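Local atomic coordinates of 5-cytosine DNA methyltransferase (Entamoeba histolytica, PDB entry 3QV2), a protein that probably transfers methyl groups from S-adenosyl-L-methionine to carbon 5 of cytosine in DNA or tRNA, as a DNMT2-type member of the C5-methyltransferase family. Residues K49-S52 and K53-E57; C233-T236 and K237-K241. All coordinates share one frame; numbering follows the deposited sequence.

Contact 1 of 2, residues K49-S52 and K53-E57; sequences KIYS and KNFKE
Tyr51 swings CG opposite its backbone N (chi1 -170°), and Phe55, one helical turn on, puts CG opposite its own carbonyl carbon (chi1 -63°); with these two torsions the rings meet. They form an i to i+4 pair on the last turns of helix 45-55, which follows edge strand 36-41 in the Rossmann-like, S-adenosylmethionine-binding fold of the class I methyltransferases. One corner of the Phe55 ring does the touching: CD2 stands over the centre of one Tyr51 face, 3.8 Å from Tyr51 CE1. With the centroids 4.6 Å apart and the planes inclined by 44°, the pair is oblique. The hydroxyl end of Tyr51 is engaged elsewhere, with Glu15 and Arg24, while Phe38 and Pro40 of strand 36-41 touch its side chain; Phe55 packs on helix 22-29.

A second i to i+4 link joins Ile50 to Asn54. Ile50 O is gripped twice, by Asn54 N at 3.1 Å and by Asn54 ND2 at 2.7 Å, and the two donors arrive from opposite faces of the carbonyl plane. The acceptor lies close to the Asn54 amide plane, so the bond uses an in-plane N-H and should help fix the rotation of the amide, whose OD1 accepts from Thr290 N.

The helix ends as Phe55 N bonds to Tyr51 O at 2.8 Å and Lys56 adopts positive phi. Lys56, already past the helix, still makes a weak bond from its N to Ser52 O, 2.7 Å away. Lys56 bends back at chi2, and its NZ reaches Lys53 O weakly. Beyond this reversal, Ser52 OG, which also has a weaker bond to Asn48 O, donates to the carbonyl of Glu57, with OG and O 2.9 Å apart.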
loop_
_atom_site.group_PDB
_atom_site.type_symbol
_atom_site.label_atom_id
_atom_site.label_comp_id
_atom_site.label_asym_id
_atom_site.label_seq_id
_atom_site.Cartn_x
_atom_site.Cartn_y
_atom_site.Cartn_z
ATOM N N LYS A 49 -9.100 -13.459 2.965
ATOM C CA LYS A 49 -8.905 -14.323 4.125
ATOM C C LYS A 49 -8.062 -13.641 5.196
ATOM O O LYS A 49 -8.338 -13.769 6.388
ATOM C CB LYS A 49 -8.285 -15.660 3.712
ATOM C CG LYS A 49 -9.309 -16.767 3.503
ATOM C CD LYS A 49 -9.058 -17.536 2.216
ATOM C CE LYS A 49 -7.702 -18.219 2.223
ATOM N NZ LYS A 49 -7.484 -19.014 0.982
ATOM N N ILE A 50 -7.037 -12.913 4.765
ATOM C CA ILE A 50 -6.208 -12.153 5.690
ATOM C C ILE A 50 -7.008 -11.008 6.302
ATOM O O ILE A 50 -6.960 -10.780 7.511
ATOM C CB ILE A 50 -4.956 -11.588 4.993
ATOM C CG1 ILE A 50 -4.070 -12.729 4.482
ATOM C CG2 ILE A 50 -4.187 -10.680 5.941
ATOM C CD1 ILE A 50 -2.794 -12.258 3.823
ATOM N N TYR A 51 -7.752 -10.296 5.460
ATOM C CA TYR A 51 -8.581 -9.189 5.919
ATOM C C TYR A 51 -9.573 -9.660 6.977
ATOM O O TYR A 51 -9.639 -9.101 8.070
ATOM C CB TYR A 51 -9.330 -8.558 4.743
ATOM C CG TYR A 51 -10.026 -7.260 5.088
ATOM C CD1 TYR A 51 -9.467 -6.037 4.741
ATOM C CD2 TYR A 51 -11.237 -7.258 5.766
ATOM C CE1 TYR A 51 -10.096 -4.849 5.056
ATOM C CE2 TYR A 51 -11.873 -6.075 6.087
ATOM C CZ TYR A 51 -11.299 -4.873 5.728
ATOM O OH TYR A 51 -11.921 -3.687 6.041
ATOM N N SER A 52 -10.339 -10.693 6.640
ATOM C CA SER A 52 -11.350 -11.232 7.543
ATOM C C SER A 52 -10.730 -11.762 8.834
ATOM O O SER A 52 -11.296 -11.602 9.914
ATOM C CB SER A 52 -12.156 -12.331 6.849
ATOM O OG SER A 52 -12.911 -11.806 5.769
ATOM N N LYS A 53 -9.565 -12.391 8.717
ATOM C CA LYS A 53 -8.857 -12.912 9.884
ATOM C C LYS A 53 -8.526 -11.809 10.884
ATOM O O LYS A 53 -8.668 -11.991 12.092
ATOM C CB LYS A 53 -7.574 -13.630 9.460
ATOM C CG LYS A 53 -6.607 -13.917 10.603
ATOM C CD LYS A 53 -7.174 -14.920 11.596
ATOM C CE LYS A 53 -6.175 -15.217 12.705
ATOM N NZ LYS A 53 -6.660 -16.274 13.636
ATOM N N ASN A 54 -8.088 -10.663 10.372
ATOM C CA ASN A 54 -7.667 -9.554 11.224
ATOM C C ASN A 54 -8.798 -8.613 11.640
ATOM O O ASN A 54 -8.788 -8.075 12.747
ATOM C CB ASN A 54 -6.546 -8.759 10.550
ATOM C CG ASN A 54 -5.250 -9.542 10.459
ATOM O OD1 ASN A 54 -4.456 -9.558 11.399
ATOM N ND2 ASN A 54 -5.028 -10.196 9.325
ATOM N N PHE A 55 -9.772 -8.416 10.757
ATOM C CA PHE A 55 -10.837 -7.449 11.013
ATOM C C PHE A 55 -12.180 -8.097 11.343
ATOM O O PHE A 55 -13.153 -7.404 11.636
ATOM C CB PHE A 55 -10.976 -6.479 9.836
ATOM C CG PHE A 55 -9.752 -5.636 9.605
ATOM C CD1 PHE A 55 -9.425 -4.616 10.483
ATOM C CD2 PHE A 55 -8.928 -5.865 8.515
ATOM C CE1 PHE A 55 -8.300 -3.839 10.279
ATOM C CE2 PHE A 55 -7.801 -5.089 8.305
ATOM C CZ PHE A 55 -7.487 -4.076 9.189
ATOM N N LYS A 56 -12.226 -9.425 11.295
ATOM C CA LYS A 56 -13.425 -10.170 11.672
ATOM C C LYS A 56 -14.672 -9.671 10.946
ATOM O O LYS A 56 -15.763 -9.639 11.515
ATOM C CB LYS A 56 -13.641 -10.099 13.186
ATOM C CG LYS A 56 -12.409 -10.454 14.000
ATOM C CD LYS A 56 -11.881 -11.832 13.638
ATOM C CE LYS A 56 -10.661 -12.186 14.471
ATOM N NZ LYS A 56 -10.128 -13.538 14.143
ATOM N N GLU A 57 -14.502 -9.275 9.690
ATOM C CA GLU A 57 -15.616 -8.818 8.868
ATOM C C GLU A 57 -15.483 -9.411 7.474
ATOM O O GLU A 57 -14.373 -9.598 6.980
ATOM C CB GLU A 57 -15.642 -7.291 8.794
ATOM C CG GLU A 57 -15.781 -6.606 10.143
ATOM C CD GLU A 57 -15.621 -5.098 10.056
ATOM O OE1 GLU A 57 -15.885 -4.530 8.977
ATOM O OE2 GLU A 57 -15.225 -4.486 11.071
#

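Contact 2 of 2, residues C233-T236 and K237-K241; sequences CCFT and KSYTK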
loop_
_atom_site.group_PDB
_atom_site.type_symbol
_atom_site.label_atom_id
_atom_site.label_comp_id
_atom_site.label_asym_id
_atom_site.label_seq_id
_atom_site.Cartn_x
_atom_site.Cartn_y
_atom_site.Cartn_z
ATOM N N CYS A 233 14.897 -1.553 0.495
ATOM C CA CYS A 233 14.281 -1.293 -0.802
ATOM C C CYS A 233 12.796 -1.635 -0.797
ATOM O O CYS A 233 12.297 -2.270 0.131
ATOM C CB CYS A 233 14.999 -2.060 -1.916
ATOM S SG CYS A 233 16.619 -1.385 -2.355
ATOM N N CYS A 234 12.093 -1.203 -1.838
ATOM C CA CYS A 234 10.666 -1.468 -1.959
ATOM C C CYS A 234 10.384 -2.964 -2.030
ATOM O O CYS A 234 10.917 -3.667 -2.888
ATOM C CB CYS A 234 10.101 -0.772 -3.198
ATOM S SG CYS A 234 8.341 -1.058 -3.485
ATOM N N PHE A 235 9.550 -3.451 -1.116
ATOM C CA PHE A 235 9.111 -4.840 -1.155
ATOM C C PHE A 235 7.978 -4.986 -2.163
ATOM O O PHE A 235 6.966 -4.293 -2.070
ATOM C CB PHE A 235 8.637 -5.298 0.227
ATOM C CG PHE A 235 9.740 -5.436 1.240
ATOM C CD1 PHE A 235 10.582 -6.535 1.224
ATOM C CD2 PHE A 235 9.920 -4.477 2.223
ATOM C CE1 PHE A 235 11.592 -6.670 2.158
ATOM C CE2 PHE A 235 10.928 -4.606 3.162
ATOM C CZ PHE A 235 11.764 -5.706 3.128
ATOM N N THR A 236 8.152 -5.882 -3.129
ATOM C CA THR A 236 7.120 -6.118 -4.133
ATOM C C THR A 236 6.547 -7.530 -4.042
ATOM O O THR A 236 6.984 -8.344 -3.226
ATOM C CB THR A 236 7.635 -5.872 -5.567
ATOM O OG1 THR A 236 8.520 -6.931 -5.953
ATOM C CG2 THR A 236 8.362 -4.539 -5.655
ATOM N N LYS A 237 5.571 -7.805 -4.899
ATOM C CA LYS A 237 4.824 -9.057 -4.869
ATOM C C LYS A 237 5.697 -10.312 -4.926
ATOM O O LYS A 237 5.445 -11.282 -4.211
ATOM C CB LYS A 237 3.811 -9.074 -6.015
ATOM C CG LYS A 237 2.801 -10.204 -5.958
ATOM C CD LYS A 237 1.745 -10.032 -7.040
ATOM C CE LYS A 237 0.603 -11.025 -6.881
ATOM N NZ LYS A 237 -0.478 -10.781 -7.880
ATOM N N SER A 238 6.719 -10.292 -5.776
ATOM C CA SER A 238 7.516 -11.490 -6.033
ATOM C C SER A 238 8.763 -11.605 -5.157
ATOM O O SER A 238 9.721 -12.286 -5.523
ATOM C CB SER A 238 7.916 -11.554 -7.510
ATOM O OG SER A 238 6.771 -11.626 -8.345
ATOM N N TYR A 239 8.751 -10.947 -4.004
ATOM C CA TYR A 239 9.896 -10.998 -3.101
ATOM C C TYR A 239 10.186 -12.444 -2.705
ATOM O O TYR A 239 9.265 -13.215 -2.444
ATOM C CB TYR A 239 9.647 -10.130 -1.866
ATOM C CG TYR A 239 10.809 -10.064 -0.898
ATOM C CD1 TYR A 239 12.031 -9.523 -1.280
ATOM C CD2 TYR A 239 10.678 -10.523 0.406
ATOM C CE1 TYR A 239 13.092 -9.456 -0.394
ATOM C CE2 TYR A 239 11.733 -10.461 1.297
ATOM C CZ TYR A 239 12.936 -9.927 0.893
ATOM O OH TYR A 239 13.982 -9.865 1.785
ATOM N N THR A 240 11.470 -12.796 -2.675
ATOM C CA THR A 240 11.938 -14.160 -2.400
ATOM C C THR A 240 11.710 -15.118 -3.568
ATOM O O THR A 240 12.046 -16.300 -3.485
ATOM C CB THR A 240 11.338 -14.765 -1.103
ATOM O OG1 THR A 240 9.990 -15.192 -1.337
ATOM C CG2 THR A 240 11.374 -13.756 0.034
ATOM N N LYS A 241 11.142 -14.605 -4.653
ATOM C CA LYS A 241 10.943 -15.398 -5.861
ATOM C C LYS A 241 11.845 -14.864 -6.968
ATOM O O LYS A 241 12.566 -15.618 -7.618
ATOM C CB LYS A 241 9.477 -15.354 -6.300
ATOM C CG LYS A 241 9.065 -16.473 -7.250
ATOM C CD LYS A 241 9.077 -17.824 -6.548
ATOM C CE LYS A 241 8.528 -18.931 -7.437
ATOM N NZ LYS A 241 9.372 -19.154 -8.644
#
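Lys237 follows directly on Thr236 and, with helical backbone angles, takes the first inner position of a turn. Its extended aliphatic chain leads off that turn and touches Gln303 and Asn307. Ser238 comes next, in the second inner position; its N is 3.2 Å from Thr236 O, yet the angle is too poor for a hydrogen bond.

Tyr239 makes both the turn bond and the ring contact. Its N donates to Thr236 O over 3.2 Å, with an N-H...O angle of 150°, closing a type I beta turn from Thr236 to Tyr239 in the long loop between strands 224-226 and 249-251. Because CG of Tyr239 is trans to its backbone N (chi1 -177°), the ring runs alongside Phe235. The two form an edge-to-face (T-shaped) pair: the planes stand at 85° and the centroids 5.1 Å apart. Phe235 provides the edge, its CD1 lying over the centre of the Tyr239 face and its CE1 approaching Tyr239 CZ to 3.7 Å. Ile279 of helix 276-282 touches both side chains, and Tyr302 adds another edge-to-face partner to Tyr239. The OH of Tyr239 is hydrogen-bonded to Ser248 O and Phe274 N, which fixes the far end of the ring.

Thr240 has positive phi, and together with Tyr239 it has the central backbone angles of a type II turn. Its side chain touches Tyr302 and Lys299 of helix 298-306. Lys241 closes this second, overlapping turn, its N bonding to Ser238 O at 2.9 Å, and its side chain also touches Lys299.

Contact 1 closes long before contact 2 opens along the chain, and the two do not touch: their centres lie 23 Å apart and their nearest atoms about 11 Å. What relates them is the cofactor region. The side chain of Tyr51 in contact 1 and that of Lys237 in contact 2 each come within about 7 Å of the bound S-adenosyl-L-homocysteine. Contact 1 adjoins the pocket through Ile50, about 4 Å from the side chain of Ile20, a binding residue. In contact 2 the Lys237 side chain lies about 8 Å from that of Cys86, the predicted active-site residue.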